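PDB 2C9K: pesticidal crystal protein Cry4Aa from Bacillus thuringiensis, which binds to midgut epithelial cells of insects and promotes their colloid-osmotic lysis, acting as a mosquito-larvicidal toxin. Local coordinates for residues Thr484-Val489 with Ile500-His505; Tyr525-Ser530 with Thr596-Leu601. One frame throughout, in Å; residues are numbered along the deposited sequence.

Both contacts lie in the C-terminal of the three delta-endotoxin domains, a beta sandwich, and their centres are 12 Å apart. They belong to one larger, branched sheet, in part of which strands 487-489, 499-501, 600-609 and 517-527 are adjacent in that order; contact 1 joins the first two, contact 2 the last two. Leu-601 links them, its CD2 lying 3.9 Å from Val-489 CG2 and 4.0 Å from Asp-501 CA. Contact 1 is a short hairpin closed largely by polar side chains and partly open to solvent, whereas contact 2 is buried and pairs segments 66 residues apart. Arg-591 hydrogen-bonds to Phe-502 O in contact 1 and to Thr-598 O in contact 2.

Contact 1: Thr484-Val489 with Ile500-His505; sequences TASKVV and IDFKDH
This is a mainly polar contact between the two arms of a beta hairpin, strands 487-489 and 499-501, and the loops at their open end, in the C-terminal domain. Asp-504 reaches back to the 484-489 arm with both carboxylate oxygens. Asp-504 OD2 accepts from Ala-485 N at 2.6 Å on its syn side, while Asp-504 OD1 takes the hydroxyl of Ser-486 OG at 2.7 Å from above the carboxylate plane; His-505 N reaches OD1 from the opposite face. Ser-486 OG, anti to its carbonyl carbon (chi1 -58°), accepts from Lys-503 N at 2.6 Å, so one hydroxyl relays between backbone and carboxylate. The antiparallel ladder is short: Asp-501 N donates to Lys-487 O at 2.6 Å, and Val-488 and Ile-500 form a non-hydrogen-bonded pair. Asp-501 is also the centre of an inverse gamma turn, at which the strand gives way to loop. Lys-487 runs alongside Asp-501 in the same direction, and a bend at chi4 (-61°) brings Lys-487 NZ to within 2.9 Å of Asp-501 OD2, above the carboxylate plane. Lys-503 NZ makes a long salt bridge to Asp-501 OD1; the shared carboxylate probably offsets repulsion between Lys-487 NZ and Lys-503 NZ, 4.1 Å apart.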
loop_
_atom_site.group_PDB
_atom_site.type_symbol
_atom_site.label_atom_id
_atom_site.label_comp_id
_atom_site.label_asym_id
_atom_site.label_seq_id
_atom_site.Cartn_x
_atom_site.Cartn_y
_atom_site.Cartn_z
ATOM N N THR A 484 -1.188 13.135 -23.112
ATOM C CA THR A 484 -2.408 13.889 -22.837
ATOM C C THR A 484 -3.686 13.070 -22.934
ATOM O O THR A 484 -4.628 13.316 -22.198
ATOM C CB THR A 484 -2.558 15.080 -23.775
ATOM O OG1 THR A 484 -1.317 15.779 -23.855
ATOM C CG2 THR A 484 -3.620 16.027 -23.244
ATOM N N ALA A 485 -3.731 12.109 -23.845
ATOM C CA ALA A 485 -4.925 11.285 -23.993
ATOM C C ALA A 485 -5.072 10.279 -22.847
ATOM O O ALA A 485 -6.176 9.812 -22.551
ATOM C CB ALA A 485 -4.887 10.548 -25.326
ATOM N N SER A 486 -3.955 9.954 -22.203
ATOM C CA SER A 486 -3.953 8.987 -21.111
ATOM C C SER A 486 -4.196 9.601 -19.740
ATOM O O SER A 486 -4.148 10.814 -19.584
ATOM C CB SER A 486 -2.625 8.242 -21.109
ATOM O OG SER A 486 -2.444 7.612 -22.358
ATOM N N LYS A 487 -4.462 8.763 -18.746
ATOM C CA LYS A 487 -4.692 9.265 -17.402
ATOM C C LYS A 487 -4.477 8.185 -16.355
ATOM O O LYS A 487 -4.482 6.996 -16.658
ATOM C CB LYS A 487 -6.110 9.838 -17.282
ATOM C CG LYS A 487 -7.232 8.827 -17.444
ATOM C CD LYS A 487 -8.589 9.502 -17.283
ATOM C CE LYS A 487 -9.745 8.515 -17.382
ATOM N NZ LYS A 487 -9.787 7.830 -18.703
ATOM N N VAL A 488 -4.266 8.605 -15.118
ATOM C CA VAL A 488 -4.063 7.657 -14.032
ATOM C C VAL A 488 -5.403 7.416 -13.343
ATOM O O VAL A 488 -6.022 8.352 -12.852
ATOM C CB VAL A 488 -3.061 8.198 -12.976
ATOM C CG1 VAL A 488 -2.957 7.219 -11.815
ATOM C CG2 VAL A 488 -1.688 8.429 -13.606
ATOM N N VAL A 489 -5.859 6.170 -13.311
ATOM C CA VAL A 489 -7.125 5.880 -12.669
ATOM C C VAL A 489 -6.920 5.132 -11.379
ATOM O O VAL A 489 -5.934 4.425 -11.208
ATOM C CB VAL A 489 -8.059 5.029 -13.550
ATOM C CG1 VAL A 489 -8.411 5.786 -14.817
ATOM C CG2 VAL A 489 -7.415 3.681 -13.843
ATOM N N ILE A 500 -2.493 3.036 -15.086
ATOM C CA ILE A 500 -2.466 3.973 -16.209
ATOM C C ILE A 500 -3.518 3.590 -17.239
ATOM O O ILE A 500 -3.615 2.421 -17.625
ATOM C CB ILE A 500 -1.093 3.972 -16.952
ATOM C CG1 ILE A 500 -0.019 4.665 -16.113
ATOM C CG2 ILE A 500 -1.226 4.674 -18.299
ATOM C CD1 ILE A 500 1.319 4.767 -16.834
ATOM N N ASP A 501 -4.299 4.580 -17.670
ATOM C CA ASP A 501 -5.329 4.395 -18.694
ATOM C C ASP A 501 -4.586 4.750 -19.983
ATOM O O ASP A 501 -4.656 5.874 -20.473
ATOM C CB ASP A 501 -6.494 5.368 -18.468
ATOM C CG ASP A 501 -7.771 4.947 -19.197
ATOM O OD1 ASP A 501 -7.676 4.502 -20.368
ATOM O OD2 ASP A 501 -8.870 5.075 -18.601
ATOM N N PHE A 502 -3.855 3.773 -20.505
ATOM C CA PHE A 502 -3.030 3.929 -21.697
ATOM C C PHE A 502 -3.789 4.278 -22.977
ATOM O O PHE A 502 -4.393 3.408 -23.605
ATOM C CB PHE A 502 -2.223 2.644 -21.891
ATOM C CG PHE A 502 -1.066 2.771 -22.838
ATOM C CD1 PHE A 502 -0.381 3.974 -22.974
ATOM C CD2 PHE A 502 -0.622 1.663 -23.561
ATOM C CE1 PHE A 502 0.735 4.071 -23.814
ATOM C CE2 PHE A 502 0.492 1.751 -24.403
ATOM C CZ PHE A 502 1.169 2.957 -24.527
ATOM N N LYS A 503 -3.750 5.551 -23.363
ATOM C CA LYS A 503 -4.419 6.005 -24.584
ATOM C C LYS A 503 -3.415 6.318 -25.715
ATOM O O LYS A 503 -3.624 5.938 -26.871
ATOM C CB LYS A 503 -5.268 7.250 -24.285
ATOM C CG LYS A 503 -6.775 7.016 -24.256
ATOM C CD LYS A 503 -7.162 5.964 -23.232
ATOM C CE LYS A 503 -8.666 5.687 -23.224
ATOM N NZ LYS A 503 -9.477 6.787 -22.625
ATOM N N ASP A 504 -2.328 7.003 -25.373
ATOM C CA ASP A 504 -1.317 7.371 -26.354
ATOM C C ASP A 504 0.078 6.844 -26.031
ATOM O O ASP A 504 0.530 5.835 -26.580
ATOM C CB ASP A 504 -1.255 8.897 -26.492
ATOM C CG ASP A 504 -1.408 9.619 -25.156
ATOM O OD1 ASP A 504 -0.997 9.059 -24.118
ATOM O OD2 ASP A 504 -1.930 10.756 -25.144
ATOM N N HIS A 505 0.760 7.540 -25.133
ATOM C CA HIS A 505 2.106 7.169 -24.743
ATOM C C HIS A 505 2.361 7.500 -23.276
ATOM O O HIS A 505 1.586 8.221 -22.652
ATOM C CB HIS A 505 3.094 7.947 -25.594
ATOM C CG HIS A 505 2.927 9.431 -25.483
ATOM N ND1 HIS A 505 1.861 10.103 -26.041
ATOM C CD2 HIS A 505 3.672 10.369 -24.853
ATOM C CE1 HIS A 505 1.957 11.390 -25.760
ATOM N NE2 HIS A 505 3.047 11.578 -25.040
#

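Contact 2: Tyr525-Ser530 with Thr596-Leu601; sequences YASNGS and TNTTVL
Asn-528 turns its CG between its own backbone N and carbonyl carbon (chi1 46°), which sets CG toward Thr-599, and chi2 (29°) then places the amide oxygen where it reaches Thr-599 N. The side chains of Asn-528 and Thr-599 cross obliquely. Asn-528 OD1 lies 2.7 Å from Thr-599 N in a hydrogen bond that is weak because it is bent, with an angle of 128° at the hydrogen, and Asn-528 ND2 sits 3.5 Å from Thr-599 CB. The main chain of Asn-528 adds a second link, its N donating to Thr-599 O at 3.2 Å. Backbone and side chain of one residue thus bind both the N-H and the C=O of Thr-599, continuing the pairing beyond the regular ladder.

That ladder is antiparallel. Ala-526 and Leu-601 form a hydrogen-bonded pair, with Ala-526 N to Leu-601 O at 2.8 Å and Leu-601 N to Ala-526 O at 2.7 Å. On one face of the sheet Ala-526 CB meets Leu-601 CB at 3.9 Å. On the other face Ser-527 stands across from Val-600 in a non-hydrogen-bonded pair, OG against CG2. Between the rungs, Ser-527 CA approaches Thr-599 O at 3.1 Å in a CA-H...O contact. At the loop end Gly-529, with positive phi, brings its CA close to Thr-598 OG1.

The polar ends continue outward: Asn-528 ND2 hydrogen-bonds to Gly-557 O, Thr-599 OG1 to Tyr-560 OH and Thr-598 OG1 to Thr-533 O. Within the beta sandwich of the C-terminal domain, strand 600-609 lies between strand 517-527, which also pairs with 569-572, and strand 499-501, where Leu-601 packs on Leu-499.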
loop_
_atom_site.group_PDB
_atom_site.type_symbol
_atom_site.label_atom_id
_atom_site.label_comp_id
_atom_site.label_asym_id
_atom_site.label_seq_id
_atom_site.Cartn_x
_atom_site.Cartn_y
_atom_site.Cartn_z
ATOM N N TYR A 525 -1.666 -6.186 -17.394
ATOM C CA TYR A 525 -2.665 -5.191 -17.767
ATOM C C TYR A 525 -4.078 -5.740 -17.725
ATOM O O TYR A 525 -4.296 -6.929 -17.513
ATOM C CB TYR A 525 -2.406 -4.743 -19.199
ATOM C CG TYR A 525 -2.801 -5.830 -20.180
ATOM C CD1 TYR A 525 -3.924 -5.691 -21.003
ATOM C CD2 TYR A 525 -2.116 -7.045 -20.208
ATOM C CE1 TYR A 525 -4.352 -6.735 -21.819
ATOM C CE2 TYR A 525 -2.539 -8.094 -21.022
ATOM C CZ TYR A 525 -3.655 -7.932 -21.819
ATOM O OH TYR A 525 -4.075 -8.977 -22.601
ATOM N N ALA A 526 -5.027 -4.846 -17.976
ATOM C CA ALA A 526 -6.450 -5.162 -18.031
ATOM C C ALA A 526 -6.918 -4.525 -19.337
ATOM O O ALA A 526 -6.328 -3.546 -19.805
ATOM C CB ALA A 526 -7.185 -4.547 -16.848
ATOM N N SER A 527 -7.972 -5.067 -19.931
ATOM C CA SER A 527 -8.452 -4.526 -21.195
ATOM C C SER A 527 -9.774 -5.116 -21.635
ATOM O O SER A 527 -9.970 -6.324 -21.571
ATOM C CB SER A 527 -7.413 -4.786 -22.289
ATOM O OG SER A 527 -7.906 -4.425 -23.567
ATOM N N ASN A 528 -10.686 -4.261 -22.076
ATOM C CA ASN A 528 -11.958 -4.749 -22.573
ATOM C C ASN A 528 -11.789 -4.885 -24.089
ATOM O O ASN A 528 -10.776 -5.415 -24.546
ATOM C CB ASN A 528 -13.104 -3.795 -22.215
ATOM C CG ASN A 528 -12.769 -2.351 -22.494
ATOM O OD1 ASN A 528 -11.985 -2.052 -23.397
ATOM N ND2 ASN A 528 -13.372 -1.440 -21.732
ATOM N N GLY A 529 -12.757 -4.406 -24.864
ATOM C CA GLY A 529 -12.659 -4.532 -26.310
ATOM C C GLY A 529 -12.895 -5.964 -26.769
ATOM O O GLY A 529 -13.348 -6.807 -25.998
ATOM N N SER A 530 -12.583 -6.253 -28.026
ATOM C CA SER A 530 -12.787 -7.598 -28.552
ATOM C C SER A 530 -11.617 -8.052 -29.406
ATOM O O SER A 530 -10.728 -7.269 -29.736
ATOM C CB SER A 530 -14.041 -7.644 -29.409
ATOM O OG SER A 530 -13.745 -7.138 -30.697
ATOM N N THR A 596 -9.965 3.330 -30.269
ATOM C CA THR A 596 -10.053 4.261 -29.147
ATOM C C THR A 596 -10.998 3.823 -28.040
ATOM O O THR A 596 -10.785 4.168 -26.880
ATOM C CB THR A 596 -10.497 5.666 -29.603
ATOM O OG1 THR A 596 -11.858 5.618 -30.051
ATOM C CG2 THR A 596 -9.613 6.161 -30.734
ATOM N N ASN A 597 -12.043 3.077 -28.383
ATOM C CA ASN A 597 -12.983 2.625 -27.368
ATOM C C ASN A 597 -12.485 1.435 -26.551
ATOM O O ASN A 597 -13.063 1.110 -25.510
ATOM C CB ASN A 597 -14.341 2.302 -27.992
ATOM C CG ASN A 597 -15.131 3.555 -28.333
ATOM O OD1 ASN A 597 -15.013 4.581 -27.651
ATOM N ND2 ASN A 597 -15.955 3.477 -29.379
ATOM N N THR A 598 -11.417 0.787 -27.009
ATOM C CA THR A 598 -10.873 -0.340 -26.261
ATOM C C THR A 598 -9.980 0.181 -25.140
ATOM O O THR A 598 -8.861 0.618 -25.381
ATOM C CB THR A 598 -10.060 -1.281 -27.161
ATOM O OG1 THR A 598 -10.917 -1.823 -28.169
ATOM C CG2 THR A 598 -9.480 -2.429 -26.354
ATOM N N THR A 599 -10.500 0.141 -23.917
ATOM C CA THR A 599 -9.779 0.601 -22.731
ATOM C C THR A 599 -8.706 -0.388 -22.304
ATOM O O THR A 599 -8.957 -1.589 -22.212
ATOM C CB THR A 599 -10.730 0.792 -21.525
ATOM O OG1 THR A 599 -11.638 1.871 -21.783
ATOM C CG2 THR A 599 -9.936 1.088 -20.266
ATOM N N VAL A 600 -7.511 0.126 -22.037
ATOM C CA VAL A 600 -6.392 -0.698 -21.589
ATOM C C VAL A 600 -5.857 -0.109 -20.287
ATOM O O VAL A 600 -5.530 1.077 -20.218
ATOM C CB VAL A 600 -5.252 -0.729 -22.638
ATOM C CG1 VAL A 600 -4.064 -1.524 -22.101
ATOM C CG2 VAL A 600 -5.756 -1.352 -23.928
ATOM N N LEU A 601 -5.791 -0.931 -19.247
ATOM C CA LEU A 601 -5.284 -0.459 -17.969
ATOM C C LEU A 601 -3.939 -1.113 -17.668
ATOM O O LEU A 601 -3.851 -2.324 -17.482
ATOM C CB LEU A 601 -6.292 -0.756 -16.860
ATOM C CG LEU A 601 -7.657 -0.082 -17.037
ATOM C CD1 LEU A 601 -8.571 -0.474 -15.892
ATOM C CD2 LEU A 601 -7.496 1.431 -17.087
#